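Local coordinates for cupin type-2 domain-containing protein (Neisseria meningitidis, PDB 2I45) that is of unknown function but belongs to the cupin superfamily of small beta-barrel proteins, at residues K9-A14 with E22-H27. Numbering follows the deposited sequence.
Sequences KQHLAA and EIINRH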
ATOM      1  N   LYS B   9      -8.563   5.465  -6.278  1.00 52.05           N
ATOM      2  CA  LYS B   9      -9.315   5.553  -7.545  1.00 52.72           C
ATOM      3  C   LYS B   9      -9.514   7.002  -8.023  1.00 52.36           C
ATOM      4  O   LYS B   9      -9.101   7.393  -9.122  1.00 52.13           O
ATOM      5  CB  LYS B   9     -10.681   4.850  -7.482  1.00 53.75           C
ATOM      6  CG  LYS B   9     -10.643   3.326  -7.222  1.00 57.65           C
ATOM      7  CD  LYS B   9     -10.021   2.508  -8.368  1.00 59.07           C
ATOM      8  CE  LYS B   9     -10.852   1.244  -8.681  1.00 63.46           C
ATOM      9  NZ  LYS B   9     -12.388   1.454  -8.859  1.00 63.71           N
ATOM     10  N   GLN B  10     -10.127   7.810  -7.191  1.00 52.53           N
ATOM     11  CA  GLN B  10     -10.346   9.156  -7.599  1.00 53.54           C
ATOM     12  C   GLN B  10      -9.019   9.933  -7.900  1.00 53.78           C
ATOM     13  O   GLN B  10      -8.987  10.672  -8.891  1.00 54.07           O
ATOM     14  CB  GLN B  10     -11.340   9.874  -6.672  1.00 53.70           C
ATOM     15  CG  GLN B  10     -10.692  10.804  -5.677  1.00 57.93           C
ATOM     16  CD  GLN B  10     -11.631  11.222  -4.555  1.00 61.53           C
ATOM     17  OE1 GLN B  10     -11.254  12.075  -3.731  1.00 62.94           O
ATOM     18  NE2 GLN B  10     -12.846  10.623  -4.499  1.00 58.50           N
ATOM     19  N   HIS B  11      -7.942   9.756  -7.119  1.00 52.69           N
ATOM     20  CA  HIS B  11      -6.659  10.406  -7.497  1.00 52.57           C
ATOM     21  C   HIS B  11      -6.132   9.951  -8.881  1.00 52.92           C
ATOM     22  O   HIS B  11      -5.601  10.739  -9.700  1.00 53.62           O
ATOM     23  CB  HIS B  11      -5.576  10.183  -6.440  1.00 51.77           C
ATOM     24  CG  HIS B  11      -5.619  11.168  -5.326  1.00 51.24           C
ATOM     25  ND1 HIS B  11      -4.674  12.145  -5.165  1.00 55.16           N
ATOM     26  CD2 HIS B  11      -6.498  11.338  -4.313  1.00 54.14           C
ATOM     27  CE1 HIS B  11      -4.963  12.879  -4.103  1.00 53.92           C
ATOM     28  NE2 HIS B  11      -6.070  12.414  -3.569  1.00 52.03           N
ATOM     29  N   LEU B  12      -6.268   8.666  -9.140  1.00 52.08           N
ATOM     30  CA  LEU B  12      -5.763   8.150 -10.369  1.00 51.97           C
ATOM     31  C   LEU B  12      -6.602   8.677 -11.528  1.00 51.77           C
ATOM     32  O   LEU B  12      -6.047   9.262 -12.447  1.00 52.08           O
ATOM     33  CB  LEU B  12      -5.726   6.617 -10.336  1.00 51.99           C
ATOM     34  CG  LEU B  12      -4.538   5.701 -10.035  1.00 52.03           C
ATOM     35  CD1 LEU B  12      -3.444   6.313  -9.150  1.00 50.93           C
ATOM     36  CD2 LEU B  12      -5.151   4.441  -9.375  1.00 47.18           C
ATOM     37  N   ALA B  13      -7.919   8.466 -11.487  1.00 51.29           N
ATOM     38  CA  ALA B  13      -8.813   9.012 -12.511  1.00 51.15           C
ATOM     39  C   ALA B  13      -8.460  10.450 -12.937  1.00 51.21           C
ATOM     40  O   ALA B  13      -8.646  10.783 -14.103  1.00 51.23           O
ATOM     41  CB  ALA B  13     -10.281   8.911 -12.080  1.00 50.63           C
ATOM     42  N   ALA B  14      -7.896  11.265 -12.031  1.00 51.09           N
ATOM     43  CA  ALA B  14      -7.520  12.672 -12.343  1.00 50.89           C
ATOM     44  C   ALA B  14      -6.294  12.780 -13.236  1.00 51.17           C
ATOM     45  O   ALA B  14      -6.051  13.818 -13.865  1.00 51.07           O
ATOM     46  CB  ALA B  14      -7.283  13.486 -11.056  1.00 50.36           C
ATOM     47  N   GLU B  22       1.866  11.730 -10.047  1.00 56.12           N
ATOM     48  CA  GLU B  22       1.453  12.683  -9.047  1.00 57.23           C
ATOM     49  C   GLU B  22       2.047  12.161  -7.732  1.00 57.31           C
ATOM     50  O   GLU B  22       2.082  10.951  -7.498  1.00 58.82           O
ATOM     51  CB  GLU B  22      -0.072  12.762  -8.972  1.00 57.22           C
ATOM     52  CG  GLU B  22      -0.613  13.838  -7.993  1.00 59.51           C
ATOM     53  CD  GLU B  22      -2.153  13.870  -7.769  1.00 59.62           C
ATOM     54  OE1 GLU B  22      -2.917  12.843  -7.931  1.00 60.24           O
ATOM     55  OE2 GLU B  22      -2.578  14.994  -7.402  1.00 63.70           O
ATOM     56  N   ILE B  23       2.534  13.060  -6.895  1.00 56.85           N
ATOM     57  CA  ILE B  23       3.170  12.706  -5.630  1.00 56.81           C
ATOM     58  C   ILE B  23       2.421  13.304  -4.446  1.00 56.61           C
ATOM     59  O   ILE B  23       2.234  14.522  -4.415  1.00 56.90           O
ATOM     60  CB  ILE B  23       4.553  13.356  -5.536  1.00 56.68           C
ATOM     61  CG1 ILE B  23       5.511  12.707  -6.538  1.00 56.88           C
ATOM     62  CG2 ILE B  23       5.055  13.322  -4.111  1.00 55.63           C
ATOM     63  CD1 ILE B  23       6.679  13.659  -7.011  1.00 52.32           C
ATOM     64  N   ILE B  24       2.047  12.472  -3.461  1.00 55.37           N
ATOM     65  CA  ILE B  24       1.402  12.950  -2.225  1.00 54.12           C
ATOM     66  C   ILE B  24       2.271  12.680  -0.967  1.00 54.25           C
ATOM     67  O   ILE B  24       2.874  11.578  -0.842  1.00 54.57           O
ATOM     68  CB  ILE B  24       0.013  12.296  -2.064  1.00 54.04           C
ATOM     69  CG1 ILE B  24      -0.758  12.316  -3.400  1.00 53.86           C
ATOM     70  CG2 ILE B  24      -0.794  12.968  -0.998  1.00 54.51           C
ATOM     71  CD1 ILE B  24      -2.025  11.575  -3.354  1.00 51.95           C
ATOM     72  N   ASN B  25       2.334  13.664  -0.054  1.00 52.63           N
ATOM     73  CA  ASN B  25       2.916  13.466   1.279  1.00 52.92           C
ATOM     74  C   ASN B  25       1.960  13.265   2.486  1.00 52.86           C
ATOM     75  O   ASN B  25       0.964  13.965   2.634  1.00 53.14           O
ATOM     76  CB  ASN B  25       3.840  14.639   1.610  1.00 53.48           C
ATOM     77  CG  ASN B  25       5.032  14.712   0.699  1.00 54.15           C
ATOM     78  OD1 ASN B  25       5.307  15.767   0.087  1.00 52.71           O
ATOM     79  ND2 ASN B  25       5.759  13.580   0.583  1.00 56.15           N
ATOM     80  N   ARG B  26       2.300  12.354   3.391  1.00 52.57           N
ATOM     81  CA  ARG B  26       1.481  12.116   4.584  1.00 52.69           C
ATOM     82  C   ARG B  26       2.444  11.683   5.648  1.00 52.25           C
ATOM     83  O   ARG B  26       2.868  10.529   5.617  1.00 52.26           O
ATOM     84  CB  ARG B  26       0.445  10.966   4.413  1.00 52.34           C
ATOM     85  CG  ARG B  26      -0.708  11.154   3.415  1.00 54.69           C
ATOM     86  CD  ARG B  26      -1.711  12.228   3.874  1.00 59.52           C
ATOM     87  NE  ARG B  26      -1.886  13.199   2.793  1.00 63.73           N
ATOM     88  CZ  ARG B  26      -3.018  13.478   2.150  1.00 66.53           C
ATOM     89  NH1 ARG B  26      -4.186  12.901   2.465  1.00 67.53           N
ATOM     90  NH2 ARG B  26      -2.974  14.364   1.164  1.00 68.51           N
ATOM     91  N   HIS B  27       2.793  12.563   6.589  1.00 51.79           N
ATOM     92  CA  HIS B  27       3.785  12.199   7.609  1.00 51.79           C
ATOM     93  C   HIS B  27       5.075  11.651   6.956  1.00 51.91           C
ATOM     94  O   HIS B  27       5.480  12.167   5.919  1.00 52.32           O
ATOM     95  CB  HIS B  27       3.174  11.208   8.612  1.00 51.52           C
ATOM     96  CG  HIS B  27       2.009  11.774   9.373  1.00 53.23           C
ATOM     97  ND1 HIS B  27       0.687  11.501   9.039  1.00 53.35           N
ATOM     98  CD2 HIS B  27       1.967  12.617  10.443  1.00 52.38           C
ATOM     99  CE1 HIS B  27      -0.114  12.137   9.884  1.00 53.47           C
ATOM    100  NE2 HIS B  27       0.636  12.824  10.740  1.00 53.46           N
TER
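His11 is the residue through which the short N-terminal helix 8-13 meets strand 22-26, an outermost strand, within this chain, of the larger antiparallel sheet in this cupin domain. One residue earlier, Gln10 N is hydrogen-bonded to Asn7 OD1. The His11 ring reaches across to Glu22 and Ile24, two side chains on the same side of the strand. Glu22 OE1 lies at the ring edge, near its plane, and accepts a weak hydrogen bond from His11 ND1 at 3.4 Å, with an angle of 151° at the hydrogen. The carboxylate is turned 39° from the ring. Glu22 has CG anti to its backbone N (chi1 -176°) and stays extended beyond CG, which brings OE1 to the His11 ring. Leu12 instead packs on Leu33 of strand 29-37, the neighbour of strand 22-26 in the sheet. His11 also touches Leu33, and Ile6 lies against both His11 and Ile24. Between these two segments, the helix side of the contact is the His11 side chain. The Ile24 and His11 side chains point at each other from opposite directions, and the CD1 methyl of Ile24 sits oblique to the ring, 3.3 Å from both His11 ND1 and His11 CE1.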